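Local coordinates for nucleoprotein (Sendai virus, PDB 6M7D) that coats the viral RNA genome as a helical nucleocapsid, one subunit per six nucleotides, protecting it from nucleases and presenting it as template for transcription and replication, at residues A[117-121]-A[131-135]; A[47-51]-A[158-163]; A[40-44]-A[105-109]; A[57-61]-A[74-78]; A[366-370]-A[406-410]. The contacts are given in a common frame with arbitrary orientation. Residues are numbered along the deposited sequence.

Interaction 1. Residues A[117-121]-A[131-135]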
# COMPACT_ATOMS: atom_id res chain seq x y z
N GLY A 117 28.62 0.40 23.78
CA GLY A 117 28.95 1.83 23.69
C GLY A 117 27.73 2.71 23.48
O GLY A 117 27.92 3.93 23.27
N PHE A 118 26.52 2.15 23.58
CA PHE A 118 25.30 2.96 23.35
C PHE A 118 24.64 3.30 24.69
O PHE A 118 24.89 2.60 25.69
CB PHE A 118 24.31 2.23 22.44
CG PHE A 118 24.78 2.03 21.02
CD1 PHE A 118 24.95 3.11 20.17
CD2 PHE A 118 25.04 0.76 20.53
CE1 PHE A 118 25.38 2.92 18.87
CE2 PHE A 118 25.47 0.57 19.23
CZ PHE A 118 25.64 1.66 18.40
N ILE A 119 23.85 4.37 24.70
CA ILE A 119 23.12 4.81 25.88
C ILE A 119 21.90 5.60 25.42
O ILE A 119 21.99 6.39 24.47
CB ILE A 119 24.01 5.66 26.82
CG1 ILE A 119 23.25 6.09 28.08
CG2 ILE A 119 24.59 6.86 26.08
CD1 ILE A 119 22.56 4.96 28.79
N VAL A 120 20.75 5.32 26.03
CA VAL A 120 19.49 6.02 25.66
C VAL A 120 19.30 7.17 26.65
O VAL A 120 19.10 6.89 27.85
CB VAL A 120 18.28 5.06 25.68
CG1 VAL A 120 16.98 5.79 25.40
CG2 VAL A 120 18.47 3.90 24.72
N LYS A 121 19.38 8.41 26.16
CA LYS A 121 19.25 9.59 27.06
C LYS A 121 18.22 10.58 26.49
O LYS A 121 18.34 10.93 25.30
CB LYS A 121 20.60 10.28 27.18
CG LYS A 121 21.79 9.36 27.45
CD LYS A 121 23.12 9.99 27.09
CE LYS A 121 23.31 11.36 27.69
NZ LYS A 121 24.59 11.97 27.27
N THR A 131 18.07 1.00 28.03
CA THR A 131 19.22 0.70 27.18
C THR A 131 19.55 -0.78 27.20
O THR A 131 19.86 -1.36 26.15
CB THR A 131 20.42 1.53 27.62
OG1 THR A 131 20.04 2.91 27.70
CG2 THR A 131 21.53 1.39 26.62
N GLU A 132 19.51 -1.42 28.37
CA GLU A 132 19.72 -2.86 28.40
C GLU A 132 18.58 -3.61 27.75
O GLU A 132 18.79 -4.69 27.19
CB GLU A 132 19.93 -3.36 29.84
CG GLU A 132 20.64 -2.39 30.76
CD GLU A 132 22.15 -2.48 30.64
OE1 GLU A 132 22.67 -3.57 30.34
OE2 GLU A 132 22.82 -1.44 30.84
N TRP A 133 17.36 -3.07 27.82
CA TRP A 133 16.24 -3.71 27.13
C TRP A 133 16.41 -3.63 25.62
O TRP A 133 16.10 -4.58 24.90
CB TRP A 133 14.93 -3.07 27.57
CG TRP A 133 13.84 -3.20 26.57
CD1 TRP A 133 13.30 -4.36 26.09
CD2 TRP A 133 13.14 -2.14 25.92
NE1 TRP A 133 12.31 -4.08 25.18
CE2 TRP A 133 12.19 -2.72 25.06
CE3 TRP A 133 13.22 -0.74 25.99
CZ2 TRP A 133 11.34 -1.96 24.27
CZ3 TRP A 133 12.37 0.01 25.20
CH2 TRP A 133 11.44 -0.60 24.36
N LEU A 134 16.90 -2.49 25.12
CA LEU A 134 16.96 -2.25 23.69
C LEU A 134 18.19 -2.88 23.05
O LEU A 134 18.10 -3.44 21.96
CB LEU A 134 16.92 -0.75 23.43
CG LEU A 134 17.14 -0.22 22.02
CD1 LEU A 134 16.21 -0.88 21.03
CD2 LEU A 134 16.94 1.27 22.02
N PHE A 135 19.34 -2.79 23.70
CA PHE A 135 20.59 -3.30 23.16
C PHE A 135 21.07 -4.56 23.85
O PHE A 135 22.24 -4.92 23.72
CB PHE A 135 21.67 -2.22 23.23
CG PHE A 135 21.37 -1.01 22.41
CD1 PHE A 135 21.42 -1.06 21.04
CD2 PHE A 135 21.01 0.18 23.02
CE1 PHE A 135 21.14 0.04 20.28
CE2 PHE A 135 20.72 1.29 22.26
CZ PHE A 135 20.78 1.22 20.89
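This is alpha/beta packing: the 131-135 turn of the helix lies against the face of the small mixed sheet that carries the side chains of Phe118 and Val120. The two segments run at 127° to each other, with their axes 8.4 Å apart at closest. The Phe135 ring settles into the gap between Phe118 and Val120, where it forms an offset stack with the ring of Phe118 (centroids 4.9 Å apart, planes at 19°). Phe118 CB sits over the face of Phe135, 4.0 Å from the ring centroid, a CH-pi contact, while Val120 CG2 meets the ring edge 4.2 Å from Phe135 CE2. The same Val120 CG2 fills the notch beside Leu134, 4.1 Å from its CD2; Ile106 of the adjoining strand also touches Leu134 and Phe135. Thr131 sits closest to the strand backbone. Its CG2 is 3.7 Å from Phe118 O, and Ile119, whose CB points away, bends its end back so that CD1 comes 3.4 Å from Thr131 OG1. That oxygen also hydrogen-bonds Tyr127 O, and it accepts a hydrogen bond from Val120 N at 3.0 Å with an N-H...O angle of 155°.

Interaction 2. Residues A[47-51]-A[158-163]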
# COMPACT_ATOMS: atom_id res chain seq x y z
N ASP A 47 28.85 4.50 10.74
CA ASP A 47 27.89 3.87 9.80
C ASP A 47 27.59 2.44 10.25
O ASP A 47 26.44 1.99 10.06
CB ASP A 47 28.37 3.96 8.34
CG ASP A 47 28.09 5.31 7.70
OD1 ASP A 47 27.50 6.17 8.39
OD2 ASP A 47 28.44 5.48 6.52
N ALA A 48 28.61 1.72 10.73
CA ALA A 48 28.44 0.33 11.20
C ALA A 48 27.51 0.33 12.42
O ALA A 48 26.61 -0.53 12.48
CB ALA A 48 29.79 -0.26 11.55
N ASP A 49 27.71 1.28 13.33
CA ASP A 49 26.86 1.41 14.55
C ASP A 49 25.43 1.74 14.12
O ASP A 49 24.49 1.13 14.67
CB ASP A 49 27.41 2.49 15.49
CG ASP A 49 28.81 2.19 16.00
OD1 ASP A 49 29.37 3.05 16.71
OD2 ASP A 49 29.33 1.10 15.68
N LYS A 50 25.29 2.63 13.13
CA LYS A 50 23.95 3.05 12.63
C LYS A 50 23.23 1.84 12.03
O LYS A 50 22.03 1.69 12.30
CB LYS A 50 24.12 4.18 11.61
CG LYS A 50 24.64 5.49 12.19
CD LYS A 50 24.82 6.59 11.16
CE LYS A 50 25.31 7.89 11.76
NZ LYS A 50 25.50 8.93 10.73
N LEU A 51 23.95 0.99 11.28
CA LEU A 51 23.33 -0.19 10.70
C LEU A 51 23.00 -1.22 11.78
O LEU A 51 21.99 -1.92 11.69
CB LEU A 51 24.24 -0.80 9.64
CG LEU A 51 23.54 -1.85 8.77
CD1 LEU A 51 22.47 -1.18 7.92
CD2 LEU A 51 24.52 -2.60 7.91
N LEU A 158 28.39 -2.55 3.40
CA LEU A 158 28.27 -1.25 4.03
C LEU A 158 29.50 -0.39 3.81
O LEU A 158 29.40 0.84 3.76
CB LEU A 158 28.02 -1.42 5.53
CG LEU A 158 28.04 -0.17 6.40
CD1 LEU A 158 26.65 0.39 6.57
CD2 LEU A 158 28.66 -0.50 7.74
N GLN A 159 30.67 -1.02 3.67
CA GLN A 159 31.86 -0.23 3.35
C GLN A 159 31.95 0.04 1.85
O GLN A 159 32.62 0.99 1.43
CB GLN A 159 33.12 -0.94 3.86
CG GLN A 159 33.33 -2.33 3.31
CD GLN A 159 34.47 -2.40 2.32
OE1 GLN A 159 35.22 -1.44 2.15
NE2 GLN A 159 34.60 -3.54 1.65
N ILE A 160 31.28 -0.77 1.03
CA ILE A 160 31.27 -0.53 -0.41
C ILE A 160 30.13 0.39 -0.79
O ILE A 160 30.34 1.49 -1.32
CB ILE A 160 31.19 -1.87 -1.17
CG1 ILE A 160 32.54 -2.59 -1.11
CG2 ILE A 160 30.80 -1.64 -2.61
CD1 ILE A 160 33.72 -1.66 -1.22
N TYR A 161 28.90 -0.03 -0.53
CA TYR A 161 27.74 0.84 -0.64
C TYR A 161 27.51 1.51 0.70
O TYR A 161 27.61 0.87 1.74
CB TYR A 161 26.51 0.04 -1.07
CG TYR A 161 26.77 -0.87 -2.24
CD1 TYR A 161 27.21 -2.16 -2.04
CD2 TYR A 161 26.59 -0.42 -3.53
CE1 TYR A 161 27.46 -2.99 -3.11
CE2 TYR A 161 26.84 -1.24 -4.60
CZ TYR A 161 27.27 -2.52 -4.39
OH TYR A 161 27.52 -3.35 -5.46
N GLY A 162 27.22 2.80 0.67
CA GLY A 162 27.14 3.55 1.90
C GLY A 162 26.10 3.01 2.86
O GLY A 162 25.32 2.11 2.56
N TYR A 163 26.12 3.56 4.06
CA TYR A 163 25.03 3.31 4.99
C TYR A 163 23.69 3.82 4.46
O TYR A 163 22.67 3.18 4.74
CB TYR A 163 25.36 3.93 6.35
CG TYR A 163 24.16 4.21 7.22
CD1 TYR A 163 23.46 3.18 7.83
CD2 TYR A 163 23.74 5.51 7.45
CE1 TYR A 163 22.38 3.44 8.63
CE2 TYR A 163 22.66 5.77 8.24
CZ TYR A 163 21.98 4.73 8.83
OH TYR A 163 20.90 5.01 9.62
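Tyr163 lays its ring against the first turn of helix 47-62 and overlaps Lys50: Lys50 CB stands over the ring face, 3.7 Å from the centroid and 22° off the normal, a CH-pi contact made by the base of a lysine whose extended chain then leads away. Tyr163 loses 103 Å² to the other segment, the largest share of any residue here. Its CE1 also comes 3.9 Å from Leu51 N, and its CB packs 3.3 Å from Asp47 CG, so the ring and its stem span one helical turn. The backbones are nearest at that end, with the CA atoms of Asp47 and Tyr163 5.6 Å apart. Segment 158-163 is the turn between helices 154-160 and 163-181: Tyr161 leaves helical phi/psi, and Gly162 takes the N-cap position of the second helix. Leu158 before the turn and Tyr163 after it face the same turn of helix 47-62, so the contact joins that helix, which also packs on the small sheet through Ile53, to the junction of the other two. From the preceding helix 154-160, Leu158 packs alongside: CD2 lies 3.6 Å from Ala48 CA and 4.0 Å from Ala48 CB, and CD1 reaches Leu51 CD2 at 3.9 Å and Asp47 O at 3.8 Å. Leu51, the buried member of that pair, continues inward to Cys166 and Ile170 of helix 163-181.

Interaction 3. Residues A[40-44]-A[105-109]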
# COMPACT_ATOMS: atom_id res chain seq x y z
N LEU A 40 18.53 8.60 16.58
CA LEU A 40 19.97 8.64 16.79
C LEU A 40 20.43 10.07 17.00
O LEU A 40 20.18 10.95 16.17
CB LEU A 40 20.70 8.03 15.60
CG LEU A 40 20.36 6.60 15.23
CD1 LEU A 40 21.49 6.00 14.42
CD2 LEU A 40 20.10 5.78 16.46
N GLY A 41 21.10 10.31 18.11
CA GLY A 41 21.73 11.58 18.35
C GLY A 41 22.99 11.72 17.54
O GLY A 41 23.50 10.77 16.93
N PRO A 42 23.53 12.94 17.52
CA PRO A 42 24.76 13.17 16.75
C PRO A 42 25.96 12.41 17.28
O PRO A 42 27.01 12.38 16.63
CB PRO A 42 24.96 14.69 16.85
CG PRO A 42 24.19 15.10 18.06
CD PRO A 42 23.02 14.17 18.13
N SER A 43 25.83 11.78 18.45
CA SER A 43 26.94 11.00 19.00
C SER A 43 27.22 9.76 18.15
O SER A 43 28.36 9.32 18.05
CB SER A 43 26.63 10.60 20.44
OG SER A 43 26.20 11.72 21.19
N VAL A 44 26.18 9.20 17.54
CA VAL A 44 26.33 8.00 16.73
C VAL A 44 26.70 8.40 15.31
O VAL A 44 25.82 8.66 14.48
CB VAL A 44 25.05 7.14 16.74
CG1 VAL A 44 25.37 5.72 16.31
CG2 VAL A 44 24.43 7.15 18.12
N ASN A 105 16.60 9.22 22.64
CA ASN A 105 17.80 9.42 21.84
C ASN A 105 18.80 8.31 22.13
O ASN A 105 19.13 8.06 23.29
CB ASN A 105 18.43 10.78 22.12
CG ASN A 105 17.63 11.92 21.53
OD1 ASN A 105 16.59 12.31 22.07
ND2 ASN A 105 18.10 12.46 20.42
N ILE A 106 19.27 7.66 21.08
CA ILE A 106 20.38 6.72 21.18
C ILE A 106 21.66 7.54 21.07
O ILE A 106 21.91 8.19 20.06
CB ILE A 106 20.33 5.65 20.09
CG1 ILE A 106 18.93 5.05 19.98
CG2 ILE A 106 21.35 4.57 20.39
CD1 ILE A 106 18.51 4.34 21.20
N GLU A 107 22.46 7.50 22.15
CA GLU A 107 23.73 8.26 22.22
C GLU A 107 24.90 7.28 22.36
O GLU A 107 24.80 6.36 23.19
CB GLU A 107 23.70 9.20 23.43
CG GLU A 107 22.61 10.26 23.35
CD GLU A 107 22.81 11.29 22.25
OE1 GLU A 107 23.80 11.17 21.50
OE2 GLU A 107 21.97 12.20 22.15
N LYS A 108 25.97 7.50 21.60
CA LYS A 108 27.16 6.60 21.65
C LYS A 108 28.22 7.24 22.55
O LYS A 108 28.65 8.37 22.25
CB LYS A 108 27.71 6.39 20.24
CG LYS A 108 28.91 5.46 20.14
CD LYS A 108 28.54 4.00 20.11
CE LYS A 108 29.74 3.08 19.99
NZ LYS A 108 29.34 1.66 19.88
N ASP A 109 28.62 6.53 23.61
CA ASP A 109 29.65 7.04 24.56
C ASP A 109 30.87 6.11 24.53
O ASP A 109 30.68 4.90 24.76
CB ASP A 109 29.09 7.18 25.98
CG ASP A 109 28.23 8.41 26.18
OD1 ASP A 109 27.89 9.07 25.18
OD2 ASP A 109 27.91 8.71 27.35
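Two hydrogen bonds join these segments, one from backbone and one from side chains. Gly41 N donates to Ile106 O at 3.0 Å with an angle of 162°, and Ile106 also has a backbone bond with Val39, so the pairing brackets the parallel bridge of Leu40 with Ile106 (CA atoms 4.8 Å apart). The strand then gives way to a type I turn from Gly41 to Val44, in which Val44 N is satisfied by Gly41 O at 3.2 Å. That turn presents Ser43, whose OG donates to Glu107 OE1 over a very short 2.5 Å. A CB on Gly41 would clash with Glu107 OE2. Lys108 sends its NZ away to a hydrogen bond with Asp116 O, while at its base Lys108 CB packs 4.0 Å from Val44 CG2. Apolar contact is made by Leu40 CD2 and Ile106 CB at 3.6 Å. Neighbouring parallel strands 33-40 and 99-108, linked through helices 47-62, 68-80 and 86-93, form a helical beta-alpha-beta crossover.

Interaction 4. Residues A[57-61]-A[74-78]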
# COMPACT_ATOMS: atom_id res chain seq x y z
N PHE A 57 16.46 -2.30 15.74
CA PHE A 57 15.08 -1.87 15.60
C PHE A 57 14.25 -2.89 14.84
O PHE A 57 13.13 -3.22 15.24
CB PHE A 57 15.02 -0.52 14.88
CG PHE A 57 15.52 0.63 15.70
CD1 PHE A 57 15.83 1.83 15.09
CD2 PHE A 57 15.68 0.51 17.06
CE1 PHE A 57 16.29 2.89 15.84
CE2 PHE A 57 16.14 1.56 17.80
CZ PHE A 57 16.44 2.75 17.19
N LEU A 58 14.79 -3.41 13.74
CA LEU A 58 14.06 -4.39 12.95
C LEU A 58 13.82 -5.67 13.73
O LEU A 58 12.76 -6.30 13.61
CB LEU A 58 14.80 -4.68 11.65
CG LEU A 58 14.00 -5.47 10.63
CD1 LEU A 58 12.94 -4.60 9.99
CD2 LEU A 58 14.91 -6.06 9.59
N ALA A 59 14.80 -6.09 14.54
CA ALA A 59 14.64 -7.32 15.30
C ALA A 59 13.69 -7.12 16.47
O ALA A 59 13.02 -8.07 16.90
CB ALA A 59 16.00 -7.80 15.80
N HIS A 60 13.64 -5.91 17.01
CA HIS A 60 12.71 -5.63 18.11
C HIS A 60 11.29 -5.51 17.60
O HIS A 60 10.34 -5.82 18.33
CB HIS A 60 13.13 -4.35 18.83
CG HIS A 60 14.17 -4.57 19.88
ND1 HIS A 60 15.28 -5.36 19.68
CD2 HIS A 60 14.27 -4.10 21.14
CE1 HIS A 60 16.02 -5.36 20.77
NE2 HIS A 60 15.43 -4.61 21.68
N SER A 61 11.12 -5.02 16.37
CA SER A 61 9.76 -4.91 15.78
C SER A 61 9.17 -6.31 15.61
O SER A 61 7.98 -6.50 15.90
CB SER A 61 9.82 -4.17 14.47
OG SER A 61 10.63 -4.87 13.53
N PHE A 74 9.13 0.68 17.10
CA PHE A 74 10.44 0.29 16.58
C PHE A 74 10.49 0.42 15.07
O PHE A 74 11.51 0.84 14.50
CB PHE A 74 10.78 -1.13 17.01
CG PHE A 74 11.27 -1.22 18.40
CD1 PHE A 74 12.40 -0.54 18.79
CD2 PHE A 74 10.59 -1.98 19.34
CE1 PHE A 74 12.85 -0.61 20.08
CE2 PHE A 74 11.04 -2.05 20.62
CZ PHE A 74 12.17 -1.37 21.00
N LEU A 75 9.40 0.08 14.39
CA LEU A 75 9.32 0.33 12.96
C LEU A 75 9.34 1.82 12.65
O LEU A 75 9.93 2.25 11.66
CB LEU A 75 8.08 -0.34 12.37
CG LEU A 75 8.25 -1.82 12.08
CD1 LEU A 75 6.99 -2.37 11.47
CD2 LEU A 75 9.43 -2.04 11.17
N VAL A 76 8.69 2.62 13.50
CA VAL A 76 8.71 4.07 13.32
C VAL A 76 10.11 4.61 13.53
O VAL A 76 10.55 5.52 12.82
CB VAL A 76 7.69 4.71 14.29
CG1 VAL A 76 7.99 6.17 14.49
CG2 VAL A 76 6.29 4.53 13.76
N SER A 77 10.83 4.07 14.50
CA SER A 77 12.24 4.41 14.71
C SER A 77 13.06 4.10 13.47
O SER A 77 13.87 4.92 13.02
CB SER A 77 12.78 3.64 15.90
OG SER A 77 12.26 4.14 17.11
N LEU A 78 12.86 2.91 12.91
CA LEU A 78 13.58 2.51 11.71
C LEU A 78 13.30 3.46 10.56
O LEU A 78 14.22 3.89 9.86
CB LEU A 78 13.21 1.08 11.35
CG LEU A 78 13.96 0.46 10.18
CD1 LEU A 78 15.45 0.59 10.39
CD2 LEU A 78 13.57 -0.99 10.08
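Helices 47-62 and 68-80 form an antiparallel helical hairpin; these turns run at 157° to each other with axes 8.4 Å apart, and every touching residue is buried. Phe57 leads, its CA 5.2 Å from that of Phe74. Its ring takes Ser77 CB over one face, 3.8 Å from the centroid (CH-pi), and its CD2 meets Phe74 CD1 at 3.9 Å. Ser77 OG itself is bonded by Phe38 N of strand 33-40 and to Gly73 O. Leu58 points sideways, yet its CD1 reaches Leu78 CD2 at 3.7 Å. One turn on from Phe57, His60 places CB over the Phe74 ring, 3.5 Å from the centroid and 10° off the normal, while its ring edge meets the Phe74 face in a T-shaped pair (centroids 4.9 Å apart, planes at 74°). His60 NE2 bonds Trp133 O, tying the hairpin to helix 129-135. Ser61 comes last: its OG donates to Leu58 O at 2.6 Å, and its CB lies 3.7 Å from Leu75 CG.

Interaction 5. Residues A[366-370]-A[406-410]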
# COMPACT_ATOMS: atom_id res chain seq x y z
N GLN A 366 -18.75 -10.90 -19.28
CA GLN A 366 -17.93 -11.85 -20.02
C GLN A 366 -18.40 -11.99 -21.46
O GLN A 366 -17.59 -12.17 -22.37
CB GLN A 366 -17.94 -13.20 -19.34
CG GLN A 366 -17.27 -13.22 -18.02
CD GLN A 366 -17.39 -14.55 -17.38
OE1 GLN A 366 -18.30 -15.31 -17.66
NE2 GLN A 366 -16.44 -14.85 -16.52
N ALA A 367 -19.71 -11.93 -21.68
CA ALA A 367 -20.26 -12.11 -23.02
C ALA A 367 -19.95 -10.92 -23.91
O ALA A 367 -19.53 -11.10 -25.06
CB ALA A 367 -21.76 -12.34 -22.93
N VAL A 368 -20.16 -9.70 -23.42
CA VAL A 368 -19.85 -8.54 -24.23
C VAL A 368 -18.36 -8.35 -24.38
O VAL A 368 -17.91 -7.77 -25.38
CB VAL A 368 -20.51 -7.26 -23.67
CG1 VAL A 368 -21.97 -7.50 -23.39
CG2 VAL A 368 -19.81 -6.79 -22.42
N ALA A 369 -17.56 -8.83 -23.43
CA ALA A 369 -16.12 -8.72 -23.55
C ALA A 369 -15.55 -9.73 -24.53
O ALA A 369 -14.48 -9.51 -25.10
CB ALA A 369 -15.47 -8.87 -22.18
N LYS A 370 -16.26 -10.83 -24.75
CA LYS A 370 -15.81 -11.92 -25.59
C LYS A 370 -16.35 -11.82 -27.01
O LYS A 370 -15.93 -12.60 -27.87
CB LYS A 370 -16.24 -13.25 -24.99
CG LYS A 370 -15.24 -13.90 -24.09
CD LYS A 370 -15.53 -15.37 -23.95
CE LYS A 370 -16.48 -15.64 -22.81
NZ LYS A 370 -15.75 -16.03 -21.58
N GLY A 406 -18.55 -20.38 -26.00
CA GLY A 406 -19.41 -20.57 -24.82
C GLY A 406 -18.67 -21.05 -23.58
O GLY A 406 -19.18 -21.97 -22.91
N ALA A 407 -17.49 -20.49 -23.30
CA ALA A 407 -16.72 -20.87 -22.10
C ALA A 407 -16.67 -19.66 -21.16
O ALA A 407 -16.20 -18.60 -21.60
CB ALA A 407 -15.34 -21.32 -22.49
N TYR A 408 -17.12 -19.83 -19.90
CA TYR A 408 -17.13 -18.69 -19.00
C TYR A 408 -16.12 -18.90 -17.90
O TYR A 408 -15.77 -20.04 -17.56
CB TYR A 408 -18.52 -18.48 -18.39
CG TYR A 408 -19.49 -17.76 -19.29
CD1 TYR A 408 -19.09 -16.69 -20.07
CD2 TYR A 408 -20.82 -18.17 -19.38
CE1 TYR A 408 -19.98 -16.04 -20.89
CE2 TYR A 408 -21.71 -17.53 -20.19
CZ TYR A 408 -21.29 -16.46 -20.95
OH TYR A 408 -22.19 -15.82 -21.77
N HIS A 409 -15.64 -17.80 -17.34
CA HIS A 409 -14.74 -17.81 -16.20
C HIS A 409 -15.56 -17.94 -14.93
O HIS A 409 -16.52 -17.19 -14.73
CB HIS A 409 -13.90 -16.54 -16.15
CG HIS A 409 -13.00 -16.37 -17.33
ND1 HIS A 409 -11.80 -17.03 -17.46
CD2 HIS A 409 -13.12 -15.60 -18.44
CE1 HIS A 409 -11.22 -16.69 -18.59
NE2 HIS A 409 -12.00 -15.82 -19.21
N LYS A 410 -15.20 -18.87 -14.10
CA LYS A 410 -15.90 -18.96 -12.83
C LYS A 410 -15.39 -17.88 -11.89
O LYS A 410 -14.19 -17.61 -11.86
CB LYS A 410 -15.72 -20.34 -12.20
CG LYS A 410 -16.13 -21.49 -13.10
CD LYS A 410 -17.50 -21.26 -13.70
CE LYS A 410 -17.49 -21.53 -15.20
NZ LYS A 410 -18.79 -21.17 -15.84
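A polar surface contact ties an extended, non-helical strip of chain to the 366-370 turn of helix 359-370; the strip lies at the start of the region that, by similarity, is the tail following the globular core. Two side chains one helical turn apart reach across to main-chain oxygens. Gln366 NE2 donates to His409 O at 2.9 Å with an angle of 164°, and Lys370 NZ donates to Ala407 O at 2.6 Å. Because the acceptors are two residues apart in an extended chain, Gln366 and Lys370 catch it on both sides of Tyr408, whose ring lies alongside the helix: its OH is 3.7 Å from Ala367 CB, and its CD1 is 3.7 Å from Lys370 NZ. The backbones stay well separated, the closest CA pair being Gln366 and Tyr408 at 7.0 Å, so side chains do the bridging. The His409 side chain is about 11 Å from that of Tyr350, an RNA-binding residue, which places the contact near the RNA-binding part of the protein. Beneath it, helix 359-370 rests on helix 330-343, with Gln366 touching Val341, and Ala369 and Lys370 touching Val342, while His409 touches Gln348 in the loop beyond.

From the N terminus, residues 40-44 open interaction 3, 47-51 open interaction 2 and 57-61 open interaction 4. Interaction 4 closes first, at 74-78, joining helices 47-62 and 68-80, and nests inside both others. Residues 105-109 then close interaction 3, which crosses interaction 2 because their segments alternate. Interaction 1 (117-121 with 131-135) follows in series on the neighbouring strand 118-122, still inside the loop that interaction 2 closes at 158-163, tying helix 47-62 to the junction of helices 154-160 and 163-181. Interaction 5 stands apart on the opposite side of the chain's centre, its centre about 48 to 63 Å from the other centres; there 406-410 closes back on 366-370 after helix 388-401.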